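Side-chain contacts in phosphate transporter (Thermotoga maritima MSB8, PDB 6L85), which probably couples the import of phosphate across the cell membrane to sodium ions, and binds both phosphate and sodium within a largely helical fold: residues 100-105 / 368-373; 26-31 / 313-318; 16-21 / 104-109. All coordinates share one frame; numbering follows the deposited sequence.

Interaction 1: 100-105 / 368-373; sequences WGYPVS and VGVLKN. With NA (sodium ion), chain Q; PO4 (phosphate ion), chain P.
The ring of Tyr102 meets helix 368-400 with its hydroxyl end, and its plane is turned 44° from the amide of Asn373. Two atoms lie at the edge of the ring, in its plane: the carbonyl oxygen of Val370 and, within its own segment, CB of Trp100. Asn373 CB comes in obliquely, 3.6 Å from Tyr102 CE2. Tyr102 stands just past a Schellman motif that ends helix 76-99. Gly101, with its positive phi, is the C-prime residue; Gly101 N turns back to Thr98 O and Tyr102 N to Ala97 O. With CG anti to its carbonyl carbon (chi1 -76°), Tyr102 reaches from this linker to the first turns of the other helix. There Val370 CG1 packs 3.8 Å from Tyr102 CE2, while Asn373 ND2 lies 3.1 Å from Tyr102 OH. Cutting Tyr102 back to an alanine removes the ring and hydroxyl, which would probably open a gap beside Val370 and leave the Asn373 amide without its aromatic neighbour. This is a small surface contact, and Ile374, on the same helix, extends it by touching Tyr102 and Pro103. The other methyl of Val370, CG2, ends 3.7 Å from Tyr102 OH.

Interaction 2: 26-31 / 313-318; sequences SMATAV and EKITTL. With NA (sodium ion), chain S.
A methyl group, CD1 of Ile315, sits against the peptide that joins Ala28 to Thr29, right where helix 2-32 kinks. It is 3.4 Å from Ala28 O and 3.6 Å from Thr29 N, so backbone rather than side chain supplies the closest contacts. At the kink the amides of Thr29 and Ala30 have no bond to the preceding turn; the carbonyl of Ser26 is instead taken by the hydroxyl of Ser247. Ile315 reaches the peptide with CG1 in the crowded position between backbone N and carbonyl carbon (chi1 62°) and an extended chain beyond it. Its end also touches Ala28 CB, 3.9 Å from Ile315 CD1.

Thr29 works in two directions. Its hydroxyl, OG1, binds a sodium ion at 2.6 Å, together with Gln243, Ser247 and Asp327. With OG1 turned to the ion (chi1 50°), the methyl CG2 goes the other way, into the apolar patch: it lies 4.1 Å from Ile315 CD1 and 4.2 Å from Leu318 CD2. Those two side chains come from the ends of one type I turn, 315-318, closed by Leu318 N giving to Ile315 O. The turn leads into helix 320-339, which carries Asp327.

A water joins the two backbones, lying 3.0 Å from both Thr29 O and Ile315 O; it has further acceptors nearby, so it probably cannot serve all of them at once. Ile315 and Leu318 thus bring apolar side chains to the helix, partly against its peptide, and the polar link between the two backbones is left to water. The contact is consistent with the loop packing on the methyl and backbone of Thr29 while its hydroxyl faces the sodium ion.

Interaction 3: 16-21 / 104-109; sequences FSIGAN and VSTTHS. With NA (sodium ion), chain Q; NA (sodium ion), chain R; PO4 (phosphate ion), chain P.
Val104 gives its backbone N-H to Asn21 OD1 at 2.9 Å, with an N-H...O angle of 157° and the donor tilted 20° from the carbonyl plane. This opens an anion-binding helix N-terminus: the loop and first turn of helix 106-121 hold phosphate and sodium against helix 2-32. Val104 also turns its carbonyl O to a sodium ion at 2.3 Å, which Asn21 OD1 binds too, at 2.6 Å. Asp22, Thr347 and a water complete that site, and the same water donates to Asn21 O. The Asn21 side chain reaches across because CG lies anti to its backbone N (chi1 -157°), and ND2 is held by Thr98 OG1 and Tyr102 O, which fixes the amide's rotation.

Ser105 is the N-cap: OG accepts from His108 N in a nearly straight bond and donates to phosphate O2. Thr106 grips phosphate O4 twice, through its backbone N and OG1, while its side chain crosses that of Ile18 at about a right angle, with Ile18 CG1 3.7 Å from Thr106 OG1. Thr107 likewise sends both N and OG1 to phosphate O2, so that oxygen receives three bonds from Ser105 and Thr107. Thr107 OG1 also binds a second sodium ion at 2.5 Å, alongside Asn257, Asp258 and Ile344; the two cations would probably help to balance the phosphate charge. His108 offers one ring face to Ser105 CB. Ser109 then closes the first turn, its backbone N 3.2 Å from Ser105 O.

How the interactions relate
Interactions 1 and 3 are neighbours on one linker. They share Val104 and Ser105, and their centres are 14 Å apart. Asn21 ND2 lies 3.0 Å from Tyr102 O, so the linker that packs on helix 368-400 at the surface is tied directly to the buried phosphate and sodium site of interaction 3. Interaction 2 stands apart: its centre is about 19 Å from that of interaction 3 and 17 Å from that of interaction 1, and it touches neither. Helix 2-32 makes the connection, carrying Asn21 at one sodium ion and Thr29, at the kink, at another; interaction 2 sets a loop, and interaction 3 the start of helix 106-121, against the same helix.

Interaction 1: 100-105 / 368-373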
ATOM      1  N   TRP B 100       1.021   5.379  33.782  1.00 54.75           N
ATOM      2  CA  TRP B 100       1.839   6.476  34.293  1.00 58.15           C
ATOM      3  C   TRP B 100       2.593   7.231  33.201  1.00 56.00           C
ATOM      4  O   TRP B 100       3.420   8.090  33.516  1.00 58.23           O
ATOM      5  CB  TRP B 100       2.809   5.978  35.368  1.00 62.91           C
ATOM      6  CG  TRP B 100       2.166   6.064  36.720  1.00 72.99           C
ATOM      7  CD1 TRP B 100       2.323   7.063  37.644  1.00 75.09           C
ATOM      8  CD2 TRP B 100       1.217   5.143  37.278  1.00 67.85           C
ATOM      9  NE1 TRP B 100       1.545   6.804  38.749  1.00 82.18           N
ATOM     10  CE2 TRP B 100       0.856   5.634  38.547  1.00 72.40           C
ATOM     11  CE3 TRP B 100       0.647   3.947  36.830  1.00 72.09           C
ATOM     12  CZ2 TRP B 100      -0.048   4.971  39.376  1.00 77.41           C
ATOM     13  CZ3 TRP B 100      -0.257   3.284  37.656  1.00 68.49           C
ATOM     14  CH2 TRP B 100      -0.592   3.799  38.914  1.00 79.16           C
ATOM     15  N   GLY B 101       2.314   6.957  31.931  1.00 53.92           N
ATOM     16  CA  GLY B 101       3.044   7.626  30.870  1.00 50.86           C
ATOM     17  C   GLY B 101       4.467   7.152  30.671  1.00 54.10           C
ATOM     18  O   GLY B 101       5.268   7.867  30.065  1.00 51.62           O
ATOM     19  N   TYR B 102       4.817   5.949  31.159  1.00 52.23           N
ATOM     20  CA  TYR B 102       6.214   5.563  30.980  1.00 48.89           C
ATOM     21  C   TYR B 102       6.375   4.671  29.757  1.00 47.33           C
ATOM     22  O   TYR B 102       5.640   3.682  29.604  1.00 47.80           O
ATOM     23  CB  TYR B 102       6.739   4.850  32.226  1.00 50.98           C
ATOM     24  CG  TYR B 102       7.032   5.801  33.371  1.00 58.04           C
ATOM     25  CD1 TYR B 102       6.017   6.244  34.205  1.00 61.63           C
ATOM     26  CD2 TYR B 102       8.319   6.278  33.600  1.00 61.53           C
ATOM     27  CE1 TYR B 102       6.275   7.126  35.253  1.00 60.97           C
ATOM     28  CE2 TYR B 102       8.588   7.163  34.643  1.00 60.65           C
ATOM     29  CZ  TYR B 102       7.563   7.577  35.468  1.00 62.65           C
ATOM     30  OH  TYR B 102       7.824   8.448  36.504  1.00 71.08           O
ATOM     31  N   PRO B 103       7.295   5.006  28.852  1.00 43.12           N
ATOM     32  CA  PRO B 103       7.595   4.137  27.702  1.00 45.72           C
ATOM     33  C   PRO B 103       8.425   2.936  28.144  1.00 45.69           C
ATOM     34  O   PRO B 103       9.531   3.101  28.668  1.00 44.27           O
ATOM     35  CB  PRO B 103       8.393   5.059  26.766  1.00 45.89           C
ATOM     36  CG  PRO B 103       9.063   6.050  27.705  1.00 47.82           C
ATOM     37  CD  PRO B 103       8.161   6.199  28.908  1.00 46.85           C
ATOM     38  N   VAL B 104       7.885   1.729  27.938  1.00 41.23           N
ATOM     39  CA  VAL B 104       8.561   0.470  28.256  1.00 46.65           C
ATOM     40  C   VAL B 104       8.596  -0.415  27.004  1.00 45.97           C
ATOM     41  O   VAL B 104       7.884  -0.181  26.025  1.00 47.23           O
ATOM     42  CB  VAL B 104       7.882  -0.295  29.420  1.00 41.62           C
ATOM     43  CG1 VAL B 104       7.952   0.503  30.706  1.00 47.56           C
ATOM     44  CG2 VAL B 104       6.427  -0.633  29.078  1.00 41.38           C
ATOM     45  N   SER B 105       9.403  -1.471  27.069  1.00 43.23           N
ATOM     46  CA  SER B 105       9.487  -2.447  25.987  1.00 39.75           C
ATOM     47  C   SER B 105       8.439  -3.539  26.175  1.00 42.26           C
ATOM     48  O   SER B 105       8.519  -4.324  27.133  1.00 43.38           O
ATOM     49  CB  SER B 105      10.872  -3.078  25.911  1.00 36.58           C
ATOM     50  OG  SER B 105      10.873  -4.151  24.976  1.00 37.15           O
ATOM     51  N   VAL B 368      14.965  14.238  36.682  1.00 71.70           N
ATOM     52  CA  VAL B 368      15.869  13.098  36.874  1.00 69.44           C
ATOM     53  C   VAL B 368      15.256  12.005  37.746  1.00 66.79           C
ATOM     54  O   VAL B 368      15.659  10.845  37.633  1.00 67.32           O
ATOM     55  CB  VAL B 368      17.234  13.525  37.450  1.00 75.07           C
ATOM     56  CG1 VAL B 368      18.085  14.199  36.367  1.00 79.79           C
ATOM     57  CG2 VAL B 368      17.068  14.413  38.677  1.00 74.38           C
ATOM     58  N   GLY B 369      14.285  12.329  38.606  1.00 63.49           N
ATOM     59  CA  GLY B 369      13.538  11.274  39.276  1.00 65.22           C
ATOM     60  C   GLY B 369      12.786  10.397  38.289  1.00 68.64           C
ATOM     61  O   GLY B 369      12.729   9.168  38.442  1.00 65.87           O
ATOM     62  N   VAL B 370      12.237  11.015  37.234  1.00 66.02           N
ATOM     63  CA  VAL B 370      11.529  10.269  36.197  1.00 65.13           C
ATOM     64  C   VAL B 370      12.509   9.456  35.353  1.00 59.42           C
ATOM     65  O   VAL B 370      12.219   8.317  34.972  1.00 55.48           O
ATOM     66  CB  VAL B 370      10.689  11.229  35.332  1.00 63.39           C
ATOM     67  CG1 VAL B 370      10.256  10.549  34.026  1.00 54.63           C
ATOM     68  CG2 VAL B 370       9.488  11.711  36.108  1.00 61.42           C
ATOM     69  N   LEU B 371      13.671  10.029  35.036  1.00 56.89           N
ATOM     70  CA  LEU B 371      14.681   9.290  34.282  1.00 59.62           C
ATOM     71  C   LEU B 371      15.150   8.064  35.058  1.00 65.23           C
ATOM     72  O   LEU B 371      15.350   6.978  34.483  1.00 59.82           O
ATOM     73  CB  LEU B 371      15.859  10.209  33.970  1.00 56.64           C
ATOM     74  CG  LEU B 371      16.757   9.855  32.791  1.00 66.95           C
ATOM     75  CD1 LEU B 371      15.924   9.401  31.606  1.00 70.67           C
ATOM     76  CD2 LEU B 371      17.609  11.064  32.421  1.00 67.13           C
ATOM     77  N   LYS B 372      15.328   8.220  36.373  1.00 63.25           N
ATOM     78  CA  LYS B 372      15.698   7.081  37.201  1.00 64.71           C
ATOM     79  C   LYS B 372      14.587   6.041  37.198  1.00 60.68           C
ATOM     80  O   LYS B 372      14.866   4.837  37.135  1.00 54.82           O
ATOM     81  CB  LYS B 372      16.020   7.536  38.632  1.00 59.37           C
ATOM     82  CG  LYS B 372      17.456   8.006  38.840  1.00 60.88           C
ATOM     83  CD  LYS B 372      17.563   8.913  40.073  1.00 63.81           C
ATOM     84  CE  LYS B 372      18.824   9.766  40.018  1.00 72.21           C
ATOM     85  NZ  LYS B 372      18.995  10.629  41.228  1.00 75.00           N
ATOM     86  N   ASN B 373      13.323   6.491  37.272  1.00 55.00           N
ATOM     87  CA  ASN B 373      12.189   5.573  37.183  1.00 56.58           C
ATOM     88  C   ASN B 373      12.205   4.793  35.874  1.00 59.30           C
ATOM     89  O   ASN B 373      11.931   3.585  35.848  1.00 57.63           O
ATOM     90  CB  ASN B 373      10.876   6.348  37.307  1.00 62.89           C
ATOM     91  CG  ASN B 373      10.585   6.783  38.726  1.00 67.61           C
ATOM     92  OD1 ASN B 373      11.396   6.570  39.618  1.00 67.73           O
ATOM     93  ND2 ASN B 373       9.422   7.399  38.943  1.00 66.94           N
TER
HETATM   94 NA    NA Q 502       7.431   1.320  24.403  1.00 38.80          NA
HETATM   95  P   PO4 P 501       8.915  -2.406  22.157  1.00 34.28           P
HETATM   96  O1  PO4 P 501       9.804  -1.267  22.654  1.00 37.25           O
HETATM   97  O2  PO4 P 501       9.413  -3.763  22.608  1.00 38.50           O
HETATM   98  O3  PO4 P 501       8.909  -2.363  20.632  1.00 35.80           O
HETATM   99  O4  PO4 P 501       7.511  -2.266  22.722  1.00 33.19           O
HETATM  100  O   HOH W   1       7.185   3.651  23.989  1.00 37.30           O

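Interaction 2: 26-31 / 313-318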
ATOM      1  N   SER B  26       6.967   6.112  16.990  1.00 38.69           N
ATOM      2  CA  SER B  26       6.955   6.516  15.592  1.00 42.02           C
ATOM      3  C   SER B  26       6.483   7.945  15.386  1.00 36.64           C
ATOM      4  O   SER B  26       7.004   8.623  14.497  1.00 37.53           O
ATOM      5  CB  SER B  26       6.072   5.575  14.761  1.00 39.59           C
ATOM      6  OG  SER B  26       4.722   5.644  15.157  1.00 38.59           O
ATOM      7  N   MET B  27       5.539   8.432  16.199  1.00 33.84           N
ATOM      8  CA  MET B  27       4.902   9.713  15.905  1.00 41.03           C
ATOM      9  C   MET B  27       5.377  10.884  16.768  1.00 43.31           C
ATOM     10  O   MET B  27       5.026  12.021  16.445  1.00 42.22           O
ATOM     11  CB  MET B  27       3.371   9.593  16.032  1.00 40.99           C
ATOM     12  CG  MET B  27       2.732   8.709  14.944  1.00 40.54           C
ATOM     13  SD  MET B  27       2.984   9.342  13.252  1.00 49.67           S
ATOM     14  CE  MET B  27       2.291   8.008  12.291  1.00 45.61           C
ATOM     15  N   ALA B  28       6.159  10.664  17.838  1.00 44.53           N
ATOM     16  CA  ALA B  28       6.538  11.784  18.695  1.00 45.45           C
ATOM     17  C   ALA B  28       7.419  12.792  17.960  1.00 44.87           C
ATOM     18  O   ALA B  28       7.326  13.985  18.230  1.00 45.76           O
ATOM     19  CB  ALA B  28       7.245  11.281  19.956  1.00 48.08           C
ATOM     20  N   THR B  29       8.276  12.345  17.041  1.00 41.62           N
ATOM     21  CA  THR B  29       9.064  13.294  16.258  1.00 43.81           C
ATOM     22  C   THR B  29       8.157  14.247  15.477  1.00 47.73           C
ATOM     23  O   THR B  29       8.331  15.470  15.536  1.00 45.26           O
ATOM     24  CB  THR B  29      10.006  12.549  15.305  1.00 43.15           C
ATOM     25  OG1 THR B  29       9.267  11.564  14.578  1.00 48.22           O
ATOM     26  CG2 THR B  29      11.136  11.842  16.084  1.00 45.22           C
ATOM     27  N   ALA B  30       7.174  13.697  14.749  1.00 42.63           N
ATOM     28  CA  ALA B  30       6.287  14.506  13.917  1.00 48.02           C
ATOM     29  C   ALA B  30       5.372  15.379  14.766  1.00 43.85           C
ATOM     30  O   ALA B  30       5.095  16.525  14.405  1.00 43.17           O
ATOM     31  CB  ALA B  30       5.449  13.607  12.987  1.00 41.70           C
ATOM     32  N   VAL B  31       4.888  14.846  15.890  1.00 43.75           N
ATOM     33  CA  VAL B  31       4.002  15.617  16.755  1.00 46.11           C
ATOM     34  C   VAL B  31       4.769  16.728  17.465  1.00 50.58           C
ATOM     35  O   VAL B  31       4.257  17.841  17.626  1.00 51.21           O
ATOM     36  CB  VAL B  31       3.302  14.694  17.765  1.00 44.22           C
ATOM     37  CG1 VAL B  31       2.667  15.538  18.854  1.00 41.87           C
ATOM     38  CG2 VAL B  31       2.252  13.836  17.075  1.00 46.89           C
ATOM     39  N   GLU B 313       6.679  16.348  23.990  1.00 79.57           N
ATOM     40  CA  GLU B 313       7.104  17.602  24.616  1.00 80.74           C
ATOM     41  C   GLU B 313       8.608  17.648  24.811  1.00 77.47           C
ATOM     42  O   GLU B 313       9.222  18.717  24.691  1.00 80.63           O
ATOM     43  CB  GLU B 313       6.407  17.810  25.958  1.00 83.48           C
ATOM     44  CG  GLU B 313       4.985  18.352  25.865  1.00 86.59           C
ATOM     45  CD  GLU B 313       4.787  19.325  24.708  1.00 94.93           C
ATOM     46  OE1 GLU B 313       5.567  20.302  24.589  1.00 96.26           O
ATOM     47  OE2 GLU B 313       3.842  19.107  23.915  1.00 94.47           O
ATOM     48  N   LYS B 314       9.222  16.496  25.080  1.00 77.30           N
ATOM     49  CA  LYS B 314      10.645  16.430  25.384  1.00 77.08           C
ATOM     50  C   LYS B 314      11.532  16.606  24.155  1.00 75.51           C
ATOM     51  O   LYS B 314      12.745  16.767  24.315  1.00 75.25           O
ATOM     52  CB  LYS B 314      10.951  15.097  26.073  1.00 76.84           C
ATOM     53  CG  LYS B 314      10.748  15.102  27.596  1.00 83.08           C
ATOM     54  CD  LYS B 314       9.295  15.368  28.001  1.00 80.36           C
ATOM     55  CE  LYS B 314       9.076  15.101  29.489  1.00 84.84           C
ATOM     56  NZ  LYS B 314       7.627  15.021  29.838  1.00 84.95           N
ATOM     57  N   ILE B 315      10.973  16.582  22.940  1.00 75.91           N
ATOM     58  CA  ILE B 315      11.794  16.659  21.731  1.00 74.05           C
ATOM     59  C   ILE B 315      11.331  17.770  20.795  1.00 69.20           C
ATOM     60  O   ILE B 315      11.678  17.768  19.609  1.00 69.02           O
ATOM     61  CB  ILE B 315      11.823  15.310  20.983  1.00 68.92           C
ATOM     62  CG1 ILE B 315      10.417  14.912  20.516  1.00 66.18           C
ATOM     63  CG2 ILE B 315      12.440  14.225  21.862  1.00 69.95           C
ATOM     64  CD1 ILE B 315      10.381  13.646  19.700  1.00 59.13           C
ATOM     65  N   THR B 316      10.557  18.733  21.306  1.00 71.14           N
ATOM     66  CA  THR B 316      10.159  19.853  20.452  1.00 72.03           C
ATOM     67  C   THR B 316      11.341  20.722  20.044  1.00 72.82           C
ATOM     68  O   THR B 316      11.183  21.581  19.170  1.00 75.31           O
ATOM     69  CB  THR B 316       9.106  20.735  21.133  1.00 72.59           C
ATOM     70  OG1 THR B 316       9.717  21.491  22.187  1.00 76.76           O
ATOM     71  CG2 THR B 316       7.955  19.898  21.678  1.00 72.15           C
ATOM     72  N   THR B 317      12.506  20.524  20.652  1.00 69.16           N
ATOM     73  CA  THR B 317      13.732  21.181  20.231  1.00 73.85           C
ATOM     74  C   THR B 317      14.545  20.325  19.264  1.00 71.91           C
ATOM     75  O   THR B 317      15.654  20.721  18.883  1.00 74.48           O
ATOM     76  CB  THR B 317      14.587  21.552  21.457  1.00 77.81           C
ATOM     77  OG1 THR B 317      14.930  20.365  22.196  1.00 80.72           O
ATOM     78  CG2 THR B 317      13.818  22.503  22.367  1.00 73.05           C
ATOM     79  N   LEU B 318      14.028  19.162  18.870  1.00 63.16           N
ATOM     80  CA  LEU B 318      14.684  18.338  17.860  1.00 61.60           C
ATOM     81  C   LEU B 318      14.423  18.932  16.475  1.00 54.92           C
ATOM     82  O   LEU B 318      13.267  19.089  16.074  1.00 57.94           O
ATOM     83  CB  LEU B 318      14.170  16.903  17.946  1.00 61.41           C
ATOM     84  CG  LEU B 318      14.953  15.845  17.172  1.00 59.10           C
ATOM     85  CD1 LEU B 318      16.358  15.715  17.762  1.00 52.74           C
ATOM     86  CD2 LEU B 318      14.207  14.509  17.200  1.00 55.90           C
TER
HETATM   87 NA    NA S 504       8.701  11.988  12.044  1.00 51.35          NA
HETATM   88  O   HOH W   2      10.693  16.525  17.081  1.00 50.07           O

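Interaction 3: 16-21 / 104-109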
ATOM      1  N   PHE B  16      -3.667  -4.070  22.138  1.00 35.61           N
ATOM      2  CA  PHE B  16      -4.099  -2.737  22.544  1.00 35.59           C
ATOM      3  C   PHE B  16      -3.027  -2.043  23.383  1.00 39.64           C
ATOM      4  O   PHE B  16      -2.705  -0.866  23.156  1.00 39.95           O
ATOM      5  CB  PHE B  16      -5.415  -2.863  23.318  1.00 39.49           C
ATOM      6  CG  PHE B  16      -6.059  -1.550  23.641  1.00 40.82           C
ATOM      7  CD1 PHE B  16      -5.661  -0.823  24.747  1.00 41.37           C
ATOM      8  CD2 PHE B  16      -7.064  -1.040  22.832  1.00 45.17           C
ATOM      9  CE1 PHE B  16      -6.237   0.396  25.047  1.00 41.87           C
ATOM     10  CE2 PHE B  16      -7.655   0.178  23.130  1.00 46.95           C
ATOM     11  CZ  PHE B  16      -7.229   0.901  24.240  1.00 44.33           C
ATOM     12  N   SER B  17      -2.440  -2.776  24.348  1.00 40.15           N
ATOM     13  CA  SER B  17      -1.428  -2.182  25.223  1.00 36.60           C
ATOM     14  C   SER B  17      -0.164  -1.824  24.450  1.00 34.59           C
ATOM     15  O   SER B  17       0.466  -0.788  24.723  1.00 38.96           O
ATOM     16  CB  SER B  17      -1.138  -3.133  26.401  1.00 43.46           C
ATOM     17  OG  SER B  17      -0.157  -4.116  26.103  1.00 38.74           O
ATOM     18  N   ILE B  18       0.195  -2.637  23.450  1.00 36.10           N
ATOM     19  CA  ILE B  18       1.333  -2.301  22.585  1.00 35.33           C
ATOM     20  C   ILE B  18       1.082  -0.988  21.835  1.00 37.12           C
ATOM     21  O   ILE B  18       1.936  -0.086  21.810  1.00 36.93           O
ATOM     22  CB  ILE B  18       1.616  -3.456  21.603  1.00 35.97           C
ATOM     23  CG1 ILE B  18       2.072  -4.712  22.345  1.00 37.20           C
ATOM     24  CG2 ILE B  18       2.620  -3.039  20.545  1.00 30.06           C
ATOM     25  CD1 ILE B  18       2.071  -5.984  21.484  1.00 32.98           C
ATOM     26  N   GLY B  19      -0.074  -0.883  21.164  1.00 38.45           N
ATOM     27  CA  GLY B  19      -0.371   0.344  20.436  1.00 34.65           C
ATOM     28  C   GLY B  19      -0.324   1.562  21.341  1.00 37.54           C
ATOM     29  O   GLY B  19       0.300   2.582  21.004  1.00 36.02           O
ATOM     30  N   ALA B  20      -0.914   1.434  22.538  1.00 34.97           N
ATOM     31  CA  ALA B  20      -0.963   2.530  23.500  1.00 35.49           C
ATOM     32  C   ALA B  20       0.430   2.979  23.916  1.00 43.53           C
ATOM     33  O   ALA B  20       0.719   4.186  23.953  1.00 43.62           O
ATOM     34  CB  ALA B  20      -1.770   2.103  24.726  1.00 42.01           C
ATOM     35  N   ASN B  21       1.319   2.021  24.243  1.00 38.19           N
ATOM     36  CA  ASN B  21       2.634   2.417  24.741  1.00 36.30           C
ATOM     37  C   ASN B  21       3.569   2.881  23.642  1.00 38.03           C
ATOM     38  O   ASN B  21       4.451   3.713  23.896  1.00 35.04           O
ATOM     39  CB  ASN B  21       3.324   1.267  25.492  1.00 39.44           C
ATOM     40  CG  ASN B  21       4.381   1.773  26.476  1.00 41.25           C
ATOM     41  OD1 ASN B  21       5.593   1.814  26.176  1.00 38.42           O
ATOM     42  ND2 ASN B  21       3.915   2.195  27.647  1.00 37.67           N
ATOM     43  N   VAL B 104       7.885   1.729  27.938  1.00 41.23           N
ATOM     44  CA  VAL B 104       8.561   0.470  28.256  1.00 46.65           C
ATOM     45  C   VAL B 104       8.596  -0.415  27.004  1.00 45.97           C
ATOM     46  O   VAL B 104       7.884  -0.181  26.025  1.00 47.23           O
ATOM     47  CB  VAL B 104       7.882  -0.295  29.420  1.00 41.62           C
ATOM     48  CG1 VAL B 104       7.952   0.503  30.706  1.00 47.56           C
ATOM     49  CG2 VAL B 104       6.427  -0.633  29.078  1.00 41.38           C
ATOM     50  N   SER B 105       9.403  -1.471  27.069  1.00 43.23           N
ATOM     51  CA  SER B 105       9.487  -2.447  25.987  1.00 39.75           C
ATOM     52  C   SER B 105       8.439  -3.539  26.175  1.00 42.26           C
ATOM     53  O   SER B 105       8.519  -4.324  27.133  1.00 43.38           O
ATOM     54  CB  SER B 105      10.872  -3.078  25.911  1.00 36.58           C
ATOM     55  OG  SER B 105      10.873  -4.151  24.976  1.00 37.15           O
ATOM     56  N   THR B 106       7.480  -3.605  25.242  1.00 38.83           N
ATOM     57  CA  THR B 106       6.490  -4.681  25.220  1.00 32.61           C
ATOM     58  C   THR B 106       7.119  -5.988  24.757  1.00 31.01           C
ATOM     59  O   THR B 106       6.622  -7.064  25.100  1.00 32.41           O
ATOM     60  CB  THR B 106       5.292  -4.307  24.304  1.00 35.87           C
ATOM     61  OG1 THR B 106       5.685  -4.356  22.917  1.00 32.13           O
ATOM     62  CG2 THR B 106       4.769  -2.882  24.610  1.00 34.80           C
ATOM     63  N   THR B 107       8.185  -5.910  23.955  1.00 31.52           N
ATOM     64  CA  THR B 107       8.900  -7.114  23.542  1.00 33.46           C
ATOM     65  C   THR B 107       9.629  -7.757  24.731  1.00 40.24           C
ATOM     66  O   THR B 107       9.525  -8.974  24.960  1.00 38.01           O
ATOM     67  CB  THR B 107       9.882  -6.767  22.416  1.00 32.99           C
ATOM     68  OG1 THR B 107       9.203  -6.033  21.379  1.00 33.87           O
ATOM     69  CG2 THR B 107      10.553  -8.016  21.831  1.00 31.47           C
ATOM     70  N   HIS B 108      10.384  -6.952  25.494  1.00 39.33           N
ATOM     71  CA  HIS B 108      11.025  -7.478  26.699  1.00 37.86           C
ATOM     72  C   HIS B 108       9.982  -8.069  27.624  1.00 38.67           C
ATOM     73  O   HIS B 108      10.189  -9.148  28.204  1.00 41.75           O
ATOM     74  CB  HIS B 108      11.821  -6.383  27.416  1.00 36.60           C
ATOM     75  CG  HIS B 108      13.033  -5.938  26.660  1.00 33.94           C
ATOM     76  ND1 HIS B 108      13.987  -5.104  27.194  1.00 45.22           N
ATOM     77  CD2 HIS B 108      13.448  -6.225  25.403  1.00 40.33           C
ATOM     78  CE1 HIS B 108      14.941  -4.895  26.301  1.00 43.94           C
ATOM     79  NE2 HIS B 108      14.629  -5.550  25.199  1.00 39.45           N
ATOM     80  N   SER B 109       8.821  -7.407  27.713  1.00 34.75           N
ATOM     81  CA  SER B 109       7.751  -7.868  28.590  1.00 37.48           C
ATOM     82  C   SER B 109       7.235  -9.234  28.163  1.00 41.72           C
ATOM     83  O   SER B 109       7.084 -10.135  28.997  1.00 41.48           O
ATOM     84  CB  SER B 109       6.616  -6.846  28.617  1.00 36.57           C
ATOM     85  OG  SER B 109       7.159  -5.558  28.808  1.00 41.27           O
TER
HETATM   86 NA    NA Q 502       7.431   1.320  24.403  1.00 38.80          NA
HETATM   87 NA    NA R 503       9.633  -6.134  18.964  1.00 34.12          NA
HETATM   88  P   PO4 P 501       8.915  -2.406  22.157  1.00 34.28           P
HETATM   89  O1  PO4 P 501       9.804  -1.267  22.654  1.00 37.25           O
HETATM   90  O2  PO4 P 501       9.413  -3.763  22.608  1.00 38.50           O
HETATM   91  O3  PO4 P 501       8.909  -2.363  20.632  1.00 35.80           O
HETATM   92  O4  PO4 P 501       7.511  -2.266  22.722  1.00 33.19           O
HETATM   93  O   HOH W   1       7.185   3.651  23.989  1.00 37.30           O
HETATM   94  O   HOH W   3       8.767  -8.232  18.905  1.00 30.32           O